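Long-range contact in peptidyl-prolyl cis-trans isomerase (Hirschia baltica, PDB 5EX2), which probably catalyses the cis-trans isomerisation of peptide bonds preceding proline, as a periplasmic folding helper of the cyclophilin family: residues A[226-240]-A[256-268]. Numbering follows the deposited sequence.
Sequences DRPEAWVMRNDGPMF and LPQTPSVVFVSED
Trp231 and Phe264 meet rim to rim: CZ3 of the indole comes 3.5 Å from CD2 at the edge of the phenyl ring, the planes turned 61° apart, and neither ring lies over the other. Helix 7-11 covers this face. On the other face, Ala230 CB touches Val263 CG2, and Pro228 CB reaches Val263 CG1. Farther along, Met233 runs out with CG anti to the backbone N (chi1 -178°) and then bends, laying SD and CE along the Pro260 ring, Met233 CE 3.9 Å from Pro260 CB. Asn235 ND2 sits over the centre of the Phe240 ring and donates, in its own amide plane, to Thr259 OG1 (3.0 Å), while Asn235 OD1 is held by Gly126 N. A valine in place of Thr259 would probably leave that ND2 without its acceptor and the amide less firmly fixed. At the far end, water 1 links Asp226 O to Ser266 N, and Ser266 OG bonds Lys225 O. Five backbone hydrogen bonds join 229-233 to 260-264 as an antiparallel pair; strand 17-19 completes a three-stranded sheet, built from both chain ends, whose Pro228, Val232 and Val263 side chains pack on strand 33-39 of the eight-stranded cyclophilin barrel.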
ATOM      1  N   ASP A 226       3.824  22.485   6.190  1.00 16.62           N
ATOM      2  CA  ASP A 226       4.041  22.007   4.821  1.00 16.77           C
ATOM      3  C   ASP A 226       3.475  20.609   4.578  1.00 13.59           C
ATOM      4  O   ASP A 226       3.464  20.123   3.438  1.00 15.09           O
ATOM      5  CB  ASP A 226       5.535  21.994   4.490  1.00 17.45           C
ATOM      6  CG  ASP A 226       6.142  23.374   4.480  1.00 30.93           C
ATOM      7  OD1 ASP A 226       5.416  24.348   4.198  1.00 28.84           O
ATOM      8  OD2 ASP A 226       7.354  23.479   4.752  1.00 25.14           O
ATOM      9  N   ARG A 227       3.015  19.958   5.639  1.00 16.14           N
ATOM     10  CA  ARG A 227       2.593  18.565   5.536  1.00 18.05           C
ATOM     11  C   ARG A 227       1.256  18.433   4.826  1.00 16.23           C
ATOM     12  O   ARG A 227       0.280  19.040   5.247  1.00 18.81           O
ATOM     13  CB  ARG A 227       2.479  17.933   6.926  1.00 13.84           C
ATOM     14  CG  ARG A 227       3.786  17.840   7.658  1.00 16.76           C
ATOM     15  CD  ARG A 227       3.636  17.223   9.030  1.00 18.20           C
ATOM     16  NE  ARG A 227       4.903  17.257   9.749  1.00 19.60           N
ATOM     17  CZ  ARG A 227       5.038  17.342  11.069  1.00 26.98           C
ATOM     18  NH1 ARG A 227       3.971  17.388  11.860  1.00 37.46           N
ATOM     19  NH2 ARG A 227       6.253  17.376  11.600  1.00 37.56           N
ATOM     20  N   PRO A 228       1.187  17.615   3.760  1.00 12.88           N
ATOM     21  CA  PRO A 228      -0.141  17.226   3.286  1.00 12.53           C
ATOM     22  C   PRO A 228      -0.853  16.460   4.376  1.00 12.46           C
ATOM     23  O   PRO A 228      -0.194  15.838   5.206  1.00 15.07           O
ATOM     24  CB  PRO A 228       0.134  16.337   2.060  1.00 13.70           C
ATOM     25  CG  PRO A 228       1.590  16.087   2.047  1.00 25.08           C
ATOM     26  CD  PRO A 228       2.269  17.078   2.917  1.00 14.29           C
ATOM     27  N   GLU A 229      -2.174  16.520   4.376  1.00 13.18           N
ATOM     28  CA  GLU A 229      -2.977  15.825   5.372  1.00 12.83           C
ATOM     29  C   GLU A 229      -3.844  14.811   4.645  1.00 11.17           C
ATOM     30  O   GLU A 229      -4.603  15.165   3.744  1.00 14.27           O
ATOM     31  CB  GLU A 229      -3.818  16.816   6.186  1.00 14.82           C
ATOM     32  CG  GLU A 229      -2.964  17.813   6.992  1.00 14.52           C
ATOM     33  CD  GLU A 229      -3.749  18.931   7.685  1.00 20.23           C
ATOM     34  OE1 GLU A 229      -4.972  18.810   7.896  1.00 25.20           O
ATOM     35  OE2 GLU A 229      -3.106  19.939   8.039  1.00 28.65           O
ATOM     36  N   ALA A 230      -3.718  13.546   5.040  1.00 12.47           N
ATOM     37  CA  ALA A 230      -4.442  12.462   4.385  1.00 12.32           C
ATOM     38  C   ALA A 230      -5.425  11.792   5.328  1.00  9.57           C
ATOM     39  O   ALA A 230      -5.180  11.674   6.531  1.00 10.64           O
ATOM     40  CB  ALA A 230      -3.459  11.436   3.828  1.00 12.05           C
ATOM     41  N   TRP A 231      -6.541  11.376   4.758  1.00 10.53           N
ATOM     42  CA  TRP A 231      -7.547  10.631   5.497  1.00  9.07           C
ATOM     43  C   TRP A 231      -7.963   9.451   4.657  1.00  9.47           C
ATOM     44  O   TRP A 231      -7.977   9.523   3.427  1.00  9.83           O
ATOM     45  CB  TRP A 231      -8.775  11.492   5.833  1.00 14.96           C
ATOM     46  CG  TRP A 231      -8.644  12.416   7.020  1.00 16.16           C
ATOM     47  CD1 TRP A 231      -9.036  12.170   8.321  1.00 13.35           C
ATOM     48  CD2 TRP A 231      -8.146  13.751   7.005  1.00 19.49           C
ATOM     49  NE1 TRP A 231      -8.790  13.271   9.104  1.00 21.05           N
ATOM     50  CE2 TRP A 231      -8.237  14.253   8.322  1.00 12.96           C
ATOM     51  CE3 TRP A 231      -7.614  14.563   6.009  1.00 16.44           C
ATOM     52  CZ2 TRP A 231      -7.821  15.534   8.661  1.00 17.05           C
ATOM     53  CZ3 TRP A 231      -7.202  15.832   6.342  1.00 18.65           C
ATOM     54  CH2 TRP A 231      -7.302  16.310   7.661  1.00 22.65           C
ATOM     55  N   VAL A 232      -8.309   8.370   5.339  1.00  7.47           N
ATOM     56  CA  VAL A 232      -8.778   7.139   4.713  1.00  8.10           C
ATOM     57  C   VAL A 232     -10.101   6.804   5.351  1.00  8.59           C
ATOM     58  O   VAL A 232     -10.235   6.856   6.572  1.00  9.41           O
ATOM     59  CB  VAL A 232      -7.771   5.988   4.892  1.00  7.87           C
ATOM     60  CG1 VAL A 232      -8.308   4.687   4.318  1.00  8.59           C
ATOM     61  CG2 VAL A 232      -6.455   6.350   4.271  1.00  9.01           C
ATOM     62  N   MET A 233     -11.088   6.497   4.534  1.00  6.68           N
ATOM     63  CA  MET A 233     -12.400   6.135   5.053  1.00  7.72           C
ATOM     64  C   MET A 233     -12.281   4.922   5.979  1.00  8.60           C
ATOM     65  O   MET A 233     -11.509   4.005   5.749  1.00  8.85           O
ATOM     66  CB  MET A 233     -13.369   5.857   3.901  1.00  8.54           C
ATOM     67  CG  MET A 233     -14.809   5.508   4.348  1.00  8.05           C
ATOM     68  SD  MET A 233     -15.945   5.408   2.982  1.00  8.74           S
ATOM     69  CE  MET A 233     -16.161   7.135   2.556  1.00 10.45           C
ATOM     70  N   ARG A 234     -13.029   4.963   7.074  1.00  7.71           N
ATOM     71  CA  ARG A 234     -13.060   3.881   8.044  1.00  8.19           C
ATOM     72  C   ARG A 234     -13.944   2.751   7.529  1.00  9.00           C
ATOM     73  O   ARG A 234     -15.119   2.957   7.236  1.00  9.01           O
ATOM     74  CB  ARG A 234     -13.567   4.384   9.399  1.00  9.44           C
ATOM     75  CG  ARG A 234     -12.552   5.246  10.127  1.00 10.03           C
ATOM     76  CD  ARG A 234     -12.943   5.584  11.559  1.00 12.55           C
ATOM     77  NE  ARG A 234     -11.943   6.444  12.199  1.00 18.79           N
ATOM     78  CZ  ARG A 234     -10.773   6.031  12.689  1.00 21.68           C
ATOM     79  NH1 ARG A 234     -10.412   4.755  12.621  1.00 15.75           N
ATOM     80  NH2 ARG A 234      -9.947   6.904  13.251  1.00 21.56           N
ATOM     81  N   ASN A 235     -13.359   1.569   7.376  1.00 10.06           N
ATOM     82  CA  ASN A 235     -14.077   0.464   6.784  1.00  9.19           C
ATOM     83  C   ASN A 235     -15.214   0.016   7.672  1.00  9.57           C
ATOM     84  O   ASN A 235     -16.189  -0.505   7.165  1.00 10.05           O
ATOM     85  CB  ASN A 235     -13.124  -0.695   6.506  1.00  8.67           C
ATOM     86  CG  ASN A 235     -11.971  -0.295   5.576  1.00 10.80           C
ATOM     87  OD1 ASN A 235     -10.816  -0.298   5.987  1.00 10.92           O
ATOM     88  ND2 ASN A 235     -12.279   0.001   4.324  1.00  9.73           N
ATOM     89  N   ASP A 236     -15.096   0.266   8.977  1.00  9.55           N
ATOM     90  CA  ASP A 236     -16.098  -0.174   9.939  1.00 10.46           C
ATOM     91  C   ASP A 236     -17.152   0.903  10.205  1.00 12.13           C
ATOM     92  O   ASP A 236     -17.967   0.772  11.134  1.00 14.89           O
ATOM     93  CB  ASP A 236     -15.434  -0.610  11.257  1.00 13.05           C
ATOM     94  CG  ASP A 236     -14.607   0.491  11.921  1.00 21.44           C
ATOM     95  OD1 ASP A 236     -14.313   1.533  11.302  1.00 18.64           O
ATOM     96  OD2 ASP A 236     -14.236   0.300  13.099  1.00 35.85           O
ATOM     97  N   GLY A 237     -17.143   1.957   9.400  1.00 11.05           N
ATOM     98  CA  GLY A 237     -18.113   3.024   9.545  1.00  9.82           C
ATOM     99  C   GLY A 237     -19.220   2.928   8.515  1.00  8.98           C
ATOM    100  O   GLY A 237     -19.167   2.126   7.576  1.00  9.71           O
ATOM    101  N   PRO A 238     -20.250   3.763   8.672  1.00  9.55           N
ATOM    102  CA  PRO A 238     -21.433   3.634   7.819  1.00  9.94           C
ATOM    103  C   PRO A 238     -21.243   4.134   6.402  1.00  7.64           C
ATOM    104  O   PRO A 238     -21.879   3.641   5.489  1.00  9.55           O
ATOM    105  CB  PRO A 238     -22.483   4.480   8.541  1.00 11.39           C
ATOM    106  CG  PRO A 238     -21.723   5.427   9.357  1.00 10.87           C
ATOM    107  CD  PRO A 238     -20.471   4.700   9.784  1.00  9.38           C
ATOM    108  N   MET A 239     -20.374   5.107   6.188  1.00  7.41           N
ATOM    109  CA  MET A 239     -20.141   5.533   4.814  1.00  8.98           C
ATOM    110  C   MET A 239     -19.533   4.395   4.000  1.00  8.25           C
ATOM    111  O   MET A 239     -19.843   4.224   2.826  1.00  8.60           O
ATOM    112  CB  MET A 239     -19.244   6.760   4.769  1.00  7.18           C
ATOM    113  CG  MET A 239     -19.962   7.989   5.233  1.00  8.95           C
ATOM    114  SD  MET A 239     -18.981   9.491   5.245  1.00 10.51           S
ATOM    115  CE  MET A 239     -18.806   9.784   3.487  1.00 12.03           C
ATOM    116  N   PHE A 240     -18.664   3.614   4.620  1.00  8.11           N
ATOM    117  CA  PHE A 240     -18.085   2.511   3.883  1.00  6.48           C
ATOM    118  C   PHE A 240     -19.141   1.431   3.625  1.00  8.62           C
ATOM    119  O   PHE A 240     -19.116   0.794   2.584  1.00  9.15           O
ATOM    120  CB  PHE A 240     -16.878   1.913   4.594  1.00  7.79           C
ATOM    121  CG  PHE A 240     -16.066   1.009   3.700  1.00  8.67           C
ATOM    122  CD1 PHE A 240     -15.323   1.552   2.656  1.00  7.08           C
ATOM    123  CD2 PHE A 240     -16.072  -0.366   3.858  1.00  7.58           C
ATOM    124  CE1 PHE A 240     -14.594   0.755   1.806  1.00 10.02           C
ATOM    125  CE2 PHE A 240     -15.335  -1.165   3.008  1.00  9.94           C
ATOM    126  CZ  PHE A 240     -14.596  -0.602   1.986  1.00  9.74           C
ATOM    127  N   LEU A 256     -13.247  -4.397  -6.032  1.00 15.10           N
ATOM    128  CA  LEU A 256     -13.778  -3.127  -5.567  1.00 13.96           C
ATOM    129  C   LEU A 256     -12.769  -2.016  -5.852  1.00 12.59           C
ATOM    130  O   LEU A 256     -11.580  -2.282  -6.011  1.00 14.00           O
ATOM    131  CB  LEU A 256     -14.055  -3.187  -4.068  1.00 13.62           C
ATOM    132  CG  LEU A 256     -15.231  -4.048  -3.644  1.00 13.65           C
ATOM    133  CD1 LEU A 256     -15.119  -4.393  -2.166  1.00 17.60           C
ATOM    134  CD2 LEU A 256     -16.538  -3.315  -3.916  1.00 18.62           C
ATOM    135  N   PRO A 257     -13.230  -0.764  -5.885  1.00 12.64           N
ATOM    136  CA  PRO A 257     -12.255   0.320  -5.855  1.00 12.18           C
ATOM    137  C   PRO A 257     -11.490   0.267  -4.549  1.00  9.64           C
ATOM    138  O   PRO A 257     -11.881  -0.432  -3.618  1.00 13.23           O
ATOM    139  CB  PRO A 257     -13.114   1.588  -5.940  1.00 15.59           C
ATOM    140  CG  PRO A 257     -14.507   1.136  -6.249  1.00 14.06           C
ATOM    141  CD  PRO A 257     -14.613  -0.278  -5.782  1.00 13.42           C
ATOM    142  N   GLN A 258     -10.421   1.028  -4.451  1.00  9.37           N
ATOM    143  CA  GLN A 258      -9.757   1.157  -3.176  1.00  8.68           C
ATOM    144  C   GLN A 258     -10.673   1.866  -2.188  1.00 10.14           C
ATOM    145  O   GLN A 258     -11.583   2.601  -2.571  1.00  9.53           O
ATOM    146  CB  GLN A 258      -8.470   1.934  -3.308  1.00  8.86           C
ATOM    147  CG  GLN A 258      -7.468   1.303  -4.214  1.00 10.31           C
ATOM    148  CD  GLN A 258      -6.091   1.835  -3.937  1.00 10.48           C
ATOM    149  OE1 GLN A 258      -5.379   1.314  -3.066  1.00 12.25           O
ATOM    150  NE2 GLN A 258      -5.722   2.908  -4.614  1.00 13.31           N
ATOM    151  N   THR A 259     -10.404   1.661  -0.910  1.00  7.57           N
ATOM    152  CA  THR A 259     -11.099   2.374   0.140  1.00  7.35           C
ATOM    153  C   THR A 259     -10.979   3.855  -0.136  1.00  7.81           C
ATOM    154  O   THR A 259      -9.887   4.341  -0.343  1.00  7.93           O
ATOM    155  CB  THR A 259     -10.505   2.060   1.511  1.00  9.20           C
ATOM    156  OG1 THR A 259     -10.721   0.680   1.819  1.00  8.86           O
ATOM    157  CG2 THR A 259     -11.150   2.930   2.588  1.00  7.40           C
ATOM    158  N   PRO A 260     -12.105   4.587  -0.143  1.00  7.51           N
ATOM    159  CA  PRO A 260     -11.985   6.017  -0.424  1.00  7.56           C
ATOM    160  C   PRO A 260     -10.965   6.687   0.470  1.00  7.60           C
ATOM    161  O   PRO A 260     -10.981   6.547   1.692  1.00  8.08           O
ATOM    162  CB  PRO A 260     -13.398   6.530  -0.155  1.00 12.03           C
ATOM    163  CG  PRO A 260     -14.268   5.390  -0.577  1.00  8.98           C
ATOM    164  CD  PRO A 260     -13.517   4.178  -0.073  1.00  8.46           C
ATOM    165  N   SER A 261     -10.089   7.456  -0.161  1.00  8.85           N
ATOM    166  CA  SER A 261      -8.996   8.136   0.518  1.00  8.12           C
ATOM    167  C   SER A 261      -8.810   9.509  -0.103  1.00  9.46           C
ATOM    168  O   SER A 261      -9.092   9.706  -1.281  1.00 10.09           O
ATOM    169  CB  SER A 261      -7.702   7.321   0.410  1.00  8.49           C
ATOM    170  OG  SER A 261      -7.906   5.985   0.857  1.00  9.45           O
ATOM    171  N   VAL A 262      -8.348  10.451   0.689  1.00  9.95           N
ATOM    172  CA  VAL A 262      -8.153  11.817   0.214  0.57  9.52           C
ATOM    173  C   VAL A 262      -6.898  12.406   0.819  1.00  8.44           C
ATOM    174  O   VAL A 262      -6.574  12.154   1.977  1.00 10.69           O
ATOM    175  CB  VAL A 262      -9.357  12.718   0.568  0.57 11.09           C
ATOM    176  CG1 VAL A 262     -10.591  12.280  -0.192  0.57 23.66           C
ATOM    177  CG2 VAL A 262      -9.626  12.684   2.067  0.57 15.18           C
ATOM    178  N   VAL A 263      -6.189  13.184   0.016  1.00  9.74           N
ATOM    179  CA  VAL A 263      -4.990  13.873   0.448  1.00  9.94           C
ATOM    180  C   VAL A 263      -5.184  15.359   0.164  1.00 12.14           C
ATOM    181  O   VAL A 263      -5.543  15.742  -0.947  1.00 13.18           O
ATOM    182  CB  VAL A 263      -3.733  13.358  -0.267  1.00 12.82           C
ATOM    183  CG1 VAL A 263      -2.498  14.101   0.240  1.00 12.61           C
ATOM    184  CG2 VAL A 263      -3.573  11.846  -0.083  1.00 11.47           C
ATOM    185  N   PHE A 264      -4.995  16.183   1.189  1.00 12.07           N
ATOM    186  CA  PHE A 264      -5.155  17.625   1.071  1.00 13.11           C
ATOM    187  C   PHE A 264      -3.814  18.279   1.267  1.00 11.57           C
ATOM    188  O   PHE A 264      -3.173  18.095   2.294  1.00 16.77           O
ATOM    189  CB  PHE A 264      -6.141  18.149   2.112  1.00 12.70           C
ATOM    190  CG  PHE A 264      -7.506  17.543   2.016  1.00 14.17           C
ATOM    191  CD1 PHE A 264      -8.358  17.894   0.986  1.00 14.18           C
ATOM    192  CD2 PHE A 264      -7.946  16.631   2.968  1.00 16.27           C
ATOM    193  CE1 PHE A 264      -9.632  17.352   0.907  1.00 18.02           C
ATOM    194  CE2 PHE A 264      -9.215  16.079   2.898  1.00 15.19           C
ATOM    195  CZ  PHE A 264     -10.059  16.436   1.868  1.00 15.94           C
ATOM    196  N   VAL A 265      -3.381  19.060   0.290  1.00 14.75           N
ATOM    197  CA  VAL A 265      -2.096  19.719   0.424  1.00 15.60           C
ATOM    198  C   VAL A 265      -2.310  21.069   1.064  1.00 19.11           C
ATOM    199  O   VAL A 265      -3.428  21.598   1.082  1.00 16.43           O
ATOM    200  CB  VAL A 265      -1.363  19.882  -0.921  1.00 23.70           C
ATOM    201  CG1 VAL A 265      -0.988  18.515  -1.481  1.00 23.61           C
ATOM    202  CG2 VAL A 265      -2.186  20.692  -1.910  1.00 26.63           C
ATOM    203  N   SER A 266      -1.219  21.604   1.593  1.00 16.17           N
ATOM    204  CA  SER A 266      -1.239  22.863   2.308  1.00 15.97           C
ATOM    205  C   SER A 266      -1.545  24.039   1.392  1.00 16.60           C
ATOM    206  O   SER A 266      -1.211  24.010   0.209  1.00 19.40           O
ATOM    207  CB  SER A 266       0.111  23.105   2.985  1.00 22.22           C
ATOM    208  OG  SER A 266       0.386  22.115   3.956  1.00 35.75           O
ATOM    209  N   GLU A 267      -2.159  25.082   1.950  1.00 17.75           N
ATOM    210  CA  GLU A 267      -2.289  26.341   1.243  1.00 18.33           C
ATOM    211  C   GLU A 267      -0.917  27.008   1.200  1.00 21.81           C
ATOM    212  O   GLU A 267      -0.026  26.658   1.983  1.00 21.73           O
ATOM    213  CB  GLU A 267      -3.308  27.252   1.926  1.00 21.23           C
ATOM    214  CG  GLU A 267      -4.718  26.695   1.974  1.00 22.77           C
ATOM    215  CD  GLU A 267      -5.452  26.805   0.649  1.00 19.14           C
ATOM    216  OE1 GLU A 267      -4.804  27.123  -0.374  1.00 19.40           O
ATOM    217  OE2 GLU A 267      -6.673  26.541   0.635  1.00 19.90           O
ATOM    218  N   ASP A 268      -0.758  27.978   0.305  1.00 20.57           N
ATOM    219  CA  ASP A 268       0.482  28.732   0.177  1.00 25.46           C
ATOM    220  C   ASP A 268       0.794  29.482   1.469  1.00 39.03           C
ATOM    221  O   ASP A 268      -0.118  29.928   2.171  1.00 38.79           O
ATOM    222  CB  ASP A 268       0.387  29.718  -0.993  1.00 25.45           C
ATOM    223  CG  ASP A 268       0.245  29.022  -2.334  1.00 36.96           C
ATOM    224  OD1 ASP A 268      -0.133  27.832  -2.351  1.00 35.66           O
ATOM    225  OD2 ASP A 268       0.491  29.665  -3.375  1.00 36.77           O
TER
HETATM  226  O   HOH W   1       1.260  19.971   1.446  1.00 17.94           O
HETATM  227  O   HOH W   2      -1.616  20.683   5.130  1.00 29.58           O